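Local coordinates for fibrinogen-binding protein (Staphylococcus aureus subsp. aureus, PDB 3T49) that probably blocks complement activation by binding the C3b-containing convertase, as a secreted virulence factor of the staphylococcal complement inhibitor (SCIN) family, at residues 46-50 with 51-55; 61-64 with 65-69. All blocks are in the same frame, centred on the assembly; numbering follows the deposited sequence. Where two conformers were deposited one is given.

Contact 1 of 2, residues 46-50 with 51-55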
ATOM      1  N   LYS A  46       7.259   6.556  11.164  1.00 11.32           N
ATOM      2  CA  LYS A  46       8.446   7.095  11.821  0.53 11.61           C
ATOM      3  C   LYS A  46       8.139   8.406  12.555  1.00 13.66           C
ATOM      4  O   LYS A  46       8.802   8.749  13.573  1.00 15.40           O
ATOM      5  CB  LYS A  46       9.522   7.297  10.746  0.53 16.06           C
ATOM      6  CG  LYS A  46      10.863   7.765  11.232  0.53 19.51           C
ATOM      7  CD  LYS A  46      11.934   7.395  10.211  0.53 27.60           C
ATOM      8  CE  LYS A  46      12.025   5.868  10.041  0.53 29.49           C
ATOM      9  NZ  LYS A  46      13.249   5.422   9.308  0.53 39.26           N
ATOM     10  N   LYS A  47       7.159   9.155  12.061  1.00 12.32           N
ATOM     11  CA  LYS A  47       6.771  10.431  12.673  1.00 14.83           C
ATOM     12  C   LYS A  47       5.573  10.297  13.629  1.00 13.44           C
ATOM     13  O   LYS A  47       5.135  11.300  14.226  1.00 13.87           O
ATOM     14  CB  LYS A  47       6.430  11.464  11.606  1.00 21.12           C
ATOM     15  CG  LYS A  47       7.584  11.871  10.709  1.00 31.62           C
ATOM     16  CD  LYS A  47       7.121  12.919   9.692  1.00 43.07           C
ATOM     17  CE  LYS A  47       8.208  13.280   8.670  1.00 49.58           C
ATOM     18  NZ  LYS A  47       8.050  12.562   7.366  1.00 50.44           N
ATOM     19  N   ASN A  48       5.015   9.095  13.696  1.00 13.00           N
ATOM     20  CA  ASN A  48       3.764   8.845  14.411  1.00 13.20           C
ATOM     21  C   ASN A  48       2.673   9.800  13.991  1.00 12.63           C
ATOM     22  O   ASN A  48       1.932  10.330  14.807  1.00 14.14           O
ATOM     23  CB  ASN A  48       3.974   8.975  15.926  1.00 15.34           C
ATOM     24  CG  ASN A  48       3.001   8.126  16.717  1.00 15.64           C
ATOM     25  OD1 ASN A  48       2.599   7.051  16.303  1.00 14.77           O
ATOM     26  ND2 ASN A  48       2.653   8.606  17.909  1.00 14.01           N
ATOM     27  N   ASP A  49       2.542   9.984  12.674  1.00 10.83           N
ATOM     28  CA  ASP A  49       1.602  10.935  12.112  1.00 10.78           C
ATOM     29  C   ASP A  49       0.328  10.168  11.791  1.00 10.00           C
ATOM     30  O   ASP A  49       0.254   9.451  10.795  1.00 10.29           O
ATOM     31  CB  ASP A  49       2.227  11.559  10.862  1.00 10.77           C
ATOM     32  CG  ASP A  49       1.295  12.553  10.162  1.00 15.95           C
ATOM     33  OD1 ASP A  49       0.064  12.566  10.397  1.00 14.49           O
ATOM     34  OD2 ASP A  49       1.835  13.332   9.344  1.00 26.54           O
ATOM     35  N   PHE A  50      -0.678  10.264  12.654  1.00 10.32           N
ATOM     36  CA  PHE A  50      -1.916   9.487  12.535  1.00  9.76           C
ATOM     37  C   PHE A  50      -2.689   9.847  11.277  1.00  9.88           C
ATOM     38  O   PHE A  50      -3.329   8.986  10.709  1.00 10.99           O
ATOM     39  CB  PHE A  50      -2.797   9.685  13.777  1.00 10.83           C
ATOM     40  CG  PHE A  50      -2.350   8.889  14.951  1.00 10.51           C
ATOM     41  CD1 PHE A  50      -1.329   9.340  15.767  1.00 10.42           C
ATOM     42  CD2 PHE A  50      -2.938   7.692  15.249  1.00 16.31           C
ATOM     43  CE1 PHE A  50      -0.915   8.601  16.869  1.00 12.98           C
ATOM     44  CE2 PHE A  50      -2.536   6.946  16.353  1.00 16.95           C
ATOM     45  CZ  PHE A  50      -1.543   7.415  17.167  1.00 14.98           C
ATOM     46  N   VAL A  51      -2.628  11.100  10.856  1.00  9.47           N
ATOM     47  CA  VAL A  51      -3.380  11.547   9.679  1.00  8.88           C
ATOM     48  C   VAL A  51      -2.766  10.867   8.445  1.00  9.29           C
ATOM     49  O   VAL A  51      -3.497  10.249   7.647  1.00 10.98           O
ATOM     50  CB  VAL A  51      -3.362  13.078   9.548  1.00 11.86           C
ATOM     51  CG1 VAL A  51      -3.987  13.526   8.250  1.00 15.11           C
ATOM     52  CG2 VAL A  51      -4.146  13.736  10.691  1.00 15.69           C
ATOM     53  N   SER A  52      -1.434  10.886   8.331  1.00  9.43           N
ATOM     54  CA  SER A  52      -0.752  10.242   7.211  1.00 10.03           C
ATOM     55  C   SER A  52      -0.869   8.739   7.312  1.00  9.88           C
ATOM     56  O   SER A  52      -0.962   8.070   6.279  1.00 10.08           O
ATOM     57  CB  SER A  52       0.699  10.673   7.151  1.00 17.99           C
ATOM     58  OG  SER A  52       0.771  12.065   6.869  1.00 25.24           O
ATOM     59  N   MET A  53      -0.856   8.158   8.514  1.00 10.40           N
ATOM     60  CA  MET A  53      -1.009   6.706   8.673  1.00  9.62           C
ATOM     61  C   MET A  53      -2.359   6.299   8.138  1.00  9.42           C
ATOM     62  O   MET A  53      -2.459   5.296   7.416  1.00 12.10           O
ATOM     63  CB  MET A  53      -0.817   6.239  10.138  1.00 10.27           C
ATOM     64  CG  MET A  53       0.634   6.301  10.572  1.00 12.09           C
ATOM     65  SD  MET A  53       0.990   5.469  12.162  1.00 16.63           S
ATOM     66  CE  MET A  53       0.340   6.608  13.385  1.00 16.98           C
ATOM     67  N   ALA A  54      -3.421   7.044   8.465  1.00 10.44           N
ATOM     68  CA  ALA A  54      -4.746   6.693   7.998  1.00 11.58           C
ATOM     69  C   ALA A  54      -4.839   6.787   6.480  1.00 11.75           C
ATOM     70  O   ALA A  54      -5.436   5.908   5.842  1.00 14.05           O
ATOM     71  CB  ALA A  54      -5.795   7.596   8.678  1.00 14.41           C
ATOM     72  N   ASP A  55      -4.258   7.808   5.901  1.00 11.72           N
ATOM     73  CA  ASP A  55      -4.309   8.028   4.459  1.00 12.17           C
ATOM     74  C   ASP A  55      -3.580   6.888   3.746  1.00 11.08           C
ATOM     75  O   ASP A  55      -4.056   6.384   2.729  1.00 11.35           O
ATOM     76  CB  ASP A  55      -3.691   9.368   4.118  1.00 14.90           C
ATOM     77  CG  ASP A  55      -4.599  10.537   4.492  1.00 24.44           C
ATOM     78  OD1 ASP A  55      -5.794  10.286   4.754  1.00 31.58           O
ATOM     79  OD2 ASP A  55      -4.109  11.684   4.529  1.00 27.71           O
TER
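An N-terminal helix cap, in the tight turn between helix 28-47 and helix 50-72, joins Asp49 to Val51, Ser52 and Met53. Asp49 stands at the N-cap, where its short side chain can reach forward to the first amides of the helix, which have no preceding carbonyl to bind. With CG anti to the backbone N (chi1 178°), OD1 is carried over those amides: it takes a nearly straight bond from Ser52 N at 3.1 Å, arriving from above the carboxylate plane, and a weak, bent one from Val51 N. The other oxygen, OD2, lies 3.0 Å from Ser52 OG, a weak contact whose proton may go to another acceptor. The negative charge beside the positive end of the helix dipole is probably favourable. Asp49 O receives Met53 N at 2.8 Å and Phe50 O receives Ala54 N.

Met53, three residues after Phe50, lies alongside its ring and points the same way; a bend at chi3 (-75°) sets methyl CE over one face, 3.8 Å from the centroid, a CH-pi contact. Asn48 ends the preceding helix in a Schellman motif, at a positive phi that asparagine tolerates better than most residues other than glycine, and its OD1 lies 3.7 Å from Met53 CE. Met53 is buried: its flexible thioether chain packs against Ser5, Ala6 and Leu9 of helix 5-13 and against Ala44 and Leu45 of helix 28-47.

Contact 2 of 2, residues 61-64 with 65-69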
ATOM      1  N   GLU A  61      -4.978  -0.277   1.013  1.00  8.60           N
ATOM      2  CA  GLU A  61      -6.150  -1.138   0.893  1.00  8.67           C
ATOM      3  C   GLU A  61      -6.784  -0.977  -0.485  1.00  8.31           C
ATOM      4  O   GLU A  61      -7.183  -1.972  -1.120  1.00 10.55           O
ATOM      5  CB  GLU A  61      -7.182  -0.820   2.000  1.00 10.14           C
ATOM      6  CG  GLU A  61      -6.702  -1.248   3.367  1.00 13.40           C
ATOM      7  CD  GLU A  61      -7.615  -0.802   4.482  1.00 22.02           C
ATOM      8  OE1 GLU A  61      -8.444   0.098   4.231  1.00 31.31           O
ATOM      9  OE2 GLU A  61      -7.461  -1.327   5.610  1.00 28.86           O
ATOM     10  N   LYS A  62      -6.876   0.247  -0.972  1.00  8.82           N
ATOM     11  CA  LYS A  62      -7.518   0.520  -2.254  1.00  9.63           C
ATOM     12  C   LYS A  62      -6.716  -0.137  -3.400  1.00  9.39           C
ATOM     13  O   LYS A  62      -7.300  -0.803  -4.273  1.00  9.93           O
ATOM     14  CB  LYS A  62      -7.635   2.026  -2.493  1.00 11.67           C
ATOM     15  CG  LYS A  62      -8.305   2.424  -3.814  1.00 14.12           C
ATOM     16  CD  LYS A  62      -8.382   3.963  -3.920  1.00 18.59           C
ATOM     17  CE  LYS A  62      -9.099   4.428  -5.181  1.00 29.33           C
ATOM     18  NZ  LYS A  62      -8.198   4.369  -6.364  1.00 37.10           N
ATOM     19  N   ILE A  63      -5.398   0.076  -3.444  1.00  8.77           N
ATOM     20  CA  ILE A  63      -4.600  -0.446  -4.560  1.00  8.59           C
ATOM     21  C   ILE A  63      -4.509  -1.982  -4.503  1.00  8.34           C
ATOM     22  O   ILE A  63      -4.536  -2.643  -5.547  1.00  8.09           O
ATOM     23  CB  ILE A  63      -3.201   0.247  -4.656  1.00  9.93           C
ATOM     24  CG1 ILE A  63      -2.557   0.051  -6.045  1.00 11.73           C
ATOM     25  CG2 ILE A  63      -2.249  -0.241  -3.549  1.00  9.84           C
ATOM     26  CD1 ILE A  63      -3.283   0.760  -7.170  1.00 13.53           C
ATOM     27  N   TYR A  64      -4.447  -2.581  -3.318  1.00  7.48           N
ATOM     28  CA  TYR A  64      -4.430  -4.032  -3.218  1.00  7.75           C
ATOM     29  C   TYR A  64      -5.740  -4.604  -3.739  1.00  7.87           C
ATOM     30  O   TYR A  64      -5.742  -5.625  -4.420  1.00  8.50           O
ATOM     31  CB  TYR A  64      -4.221  -4.481  -1.765  1.00  7.92           C
ATOM     32  CG  TYR A  64      -2.879  -4.153  -1.152  1.00  8.35           C
ATOM     33  CD1 TYR A  64      -1.803  -3.683  -1.899  1.00  9.18           C
ATOM     34  CD2 TYR A  64      -2.693  -4.331   0.206  1.00  9.08           C
ATOM     35  CE1 TYR A  64      -0.588  -3.397  -1.295  1.00  9.17           C
ATOM     36  CE2 TYR A  64      -1.485  -4.060   0.810  1.00  9.63           C
ATOM     37  CZ  TYR A  64      -0.437  -3.585   0.065  1.00  8.53           C
ATOM     38  OH  TYR A  64       0.777  -3.299   0.672  1.00  9.21           O
ATOM     39  N   LYS A  65      -6.879  -4.001  -3.395  1.00  8.91           N
ATOM     40  CA  LYS A  65      -8.190  -4.463  -3.876  1.00  8.92           C
ATOM     41  C   LYS A  65      -8.258  -4.337  -5.390  1.00  9.85           C
ATOM     42  O   LYS A  65      -8.774  -5.256  -6.058  1.00 10.65           O
ATOM     43  CB  LYS A  65      -9.307  -3.666  -3.205  1.00 10.84           C
ATOM     44  CG  LYS A  65     -10.686  -4.200  -3.579  1.00 17.99           C
ATOM     45  CD  LYS A  65     -11.773  -3.525  -2.729  1.00 22.20           C
ATOM     46  CE  LYS A  65     -13.121  -4.242  -2.940  1.00 27.26           C
ATOM     47  NZ  LYS A  65     -14.249  -3.608  -2.217  1.00 37.48           N
ATOM     48  N   GLU A  66      -7.784  -3.223  -5.945  1.00  9.04           N
ATOM     49  CA  GLU A  66      -7.781  -3.030  -7.401  1.00  9.64           C
ATOM     50  C   GLU A  66      -6.965  -4.116  -8.099  1.00  8.70           C
ATOM     51  O   GLU A  66      -7.402  -4.680  -9.122  1.00  9.29           O
ATOM     52  CB  GLU A  66      -7.283  -1.638  -7.796  1.00 11.94           C
ATOM     53  CG  GLU A  66      -8.321  -0.587  -7.510  1.00 18.04           C
ATOM     54  CD  GLU A  66      -7.820   0.824  -7.457  1.00 19.55           C
ATOM     55  OE1 GLU A  66      -6.617   1.043  -7.298  1.00 19.79           O
ATOM     56  OE2 GLU A  66      -8.671   1.747  -7.495  1.00 24.65           O
ATOM     57  N   ILE A  67      -5.797  -4.418  -7.558  1.00  8.05           N
ATOM     58  CA  ILE A  67      -4.927  -5.419  -8.149  1.00  8.44           C
ATOM     59  C   ILE A  67      -5.570  -6.788  -8.042  1.00  8.43           C
ATOM     60  O   ILE A  67      -5.610  -7.536  -9.041  1.00  8.86           O
ATOM     61  CB  ILE A  67      -3.548  -5.381  -7.490  1.00  7.52           C
ATOM     62  CG1 ILE A  67      -2.811  -4.101  -7.907  1.00  8.49           C
ATOM     63  CG2 ILE A  67      -2.751  -6.611  -7.863  1.00  8.28           C
ATOM     64  CD1 ILE A  67      -1.579  -3.824  -7.060  1.00  9.00           C
ATOM     65  N   ASP A  68      -6.111  -7.137  -6.887  1.00  8.45           N
ATOM     66  CA  ASP A  68      -6.803  -8.401  -6.724  1.00  8.50           C
ATOM     67  C   ASP A  68      -7.959  -8.534  -7.731  1.00 10.83           C
ATOM     68  O   ASP A  68      -8.140  -9.590  -8.352  1.00 10.80           O
ATOM     69  CB  ASP A  68      -7.390  -8.552  -5.315  1.00 10.05           C
ATOM     70  CG  ASP A  68      -6.359  -8.836  -4.254  1.00 11.77           C
ATOM     71  OD1 ASP A  68      -5.237  -9.210  -4.581  1.00 13.67           O
ATOM     72  OD2 ASP A  68      -6.727  -8.740  -3.035  1.00 13.20           O
ATOM     73  N   GLU A  69      -8.735  -7.484  -7.913  1.00  9.99           N
ATOM     74  CA  GLU A  69      -9.899  -7.570  -8.782  1.00 10.65           C
ATOM     75  C   GLU A  69      -9.496  -7.706 -10.236  1.00  9.89           C
ATOM     76  O   GLU A  69     -10.135  -8.479 -10.961  1.00 10.95           O
ATOM     77  CB  GLU A  69     -10.856  -6.417  -8.504  1.00 12.88           C
ATOM     78  CG  GLU A  69     -11.567  -6.628  -7.149  1.00 15.76           C
ATOM     79  CD  GLU A  69     -12.665  -5.654  -6.841  1.00 22.63           C
ATOM     80  OE1 GLU A  69     -12.779  -4.650  -7.551  1.00 33.46           O
ATOM     81  OE2 GLU A  69     -13.397  -5.930  -5.865  1.00 30.76           O
TER
HETATM   82  O   HOH W   1      -5.542   3.480  -6.484  1.00 19.94           O
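Glu66 pairs with Lys62 one turn earlier in helix 50-72: Lys62 NZ reaches OE2 at 2.9 Å on the syn side, 18° out of the carboxylate plane. Glu66, Tyr64 and Ile63 bury the most surface here, and they face different surroundings along one stretch of helix. The long lysine runs extended until its last bond, where chi4 of -80° turns NZ toward the acid. Water 1 joins the same two groups a second time, accepting from Lys62 NZ at 2.8 Å and donating to Glu66 OE1, so each carboxylate oxygen has a partner and the rotation of the group is restrained.

Ile63 lies beside this pair, its CD1 3.3 Å from Glu66 OE1, the two side chains crossing at about a right angle. Its CG1 meets Ile67 CD1 at 4.1 Å, and these branched aliphatic chains suit the face that packs on Tyr30 of helix 28-47. Tyr64 contributes chiefly its backbone here, Tyr64 O accepting from Asp68 N at 2.9 Å; its ring stacks with that of Tyr19, and its hydroxyl bonds to Leu12 O. Asp68 OD1 is hydrogen-bonded to Tyr19 OH.

Chemically, the helix is two-sided: an ion pair, doubled by water, occupies its outer face, where solvent probably weakens the charge attraction, while isoleucines and an anchored tyrosine fill the inner face.

In the fold
Both contacts belong to helix 50-72, the last helix of this small all-helical chain, and they follow in series: contact 1 begins in the turn after helix 28-47 and completes the first turn of helix 50-72, and contact 2 lies further along. They are about 21 Å apart, centre to centre, on opposite sides of the chain's centre, and their nearest atoms stay about 7 Å apart without touching. Both meet helices 5-13 and 28-47, and contact 2 additionally meets helix 16-22, through Tyr64 on Ser16 and Ile67 on Tyr19. Helix 50-72 thus stays against the same two helices along its length and gains helix 16-22 further on.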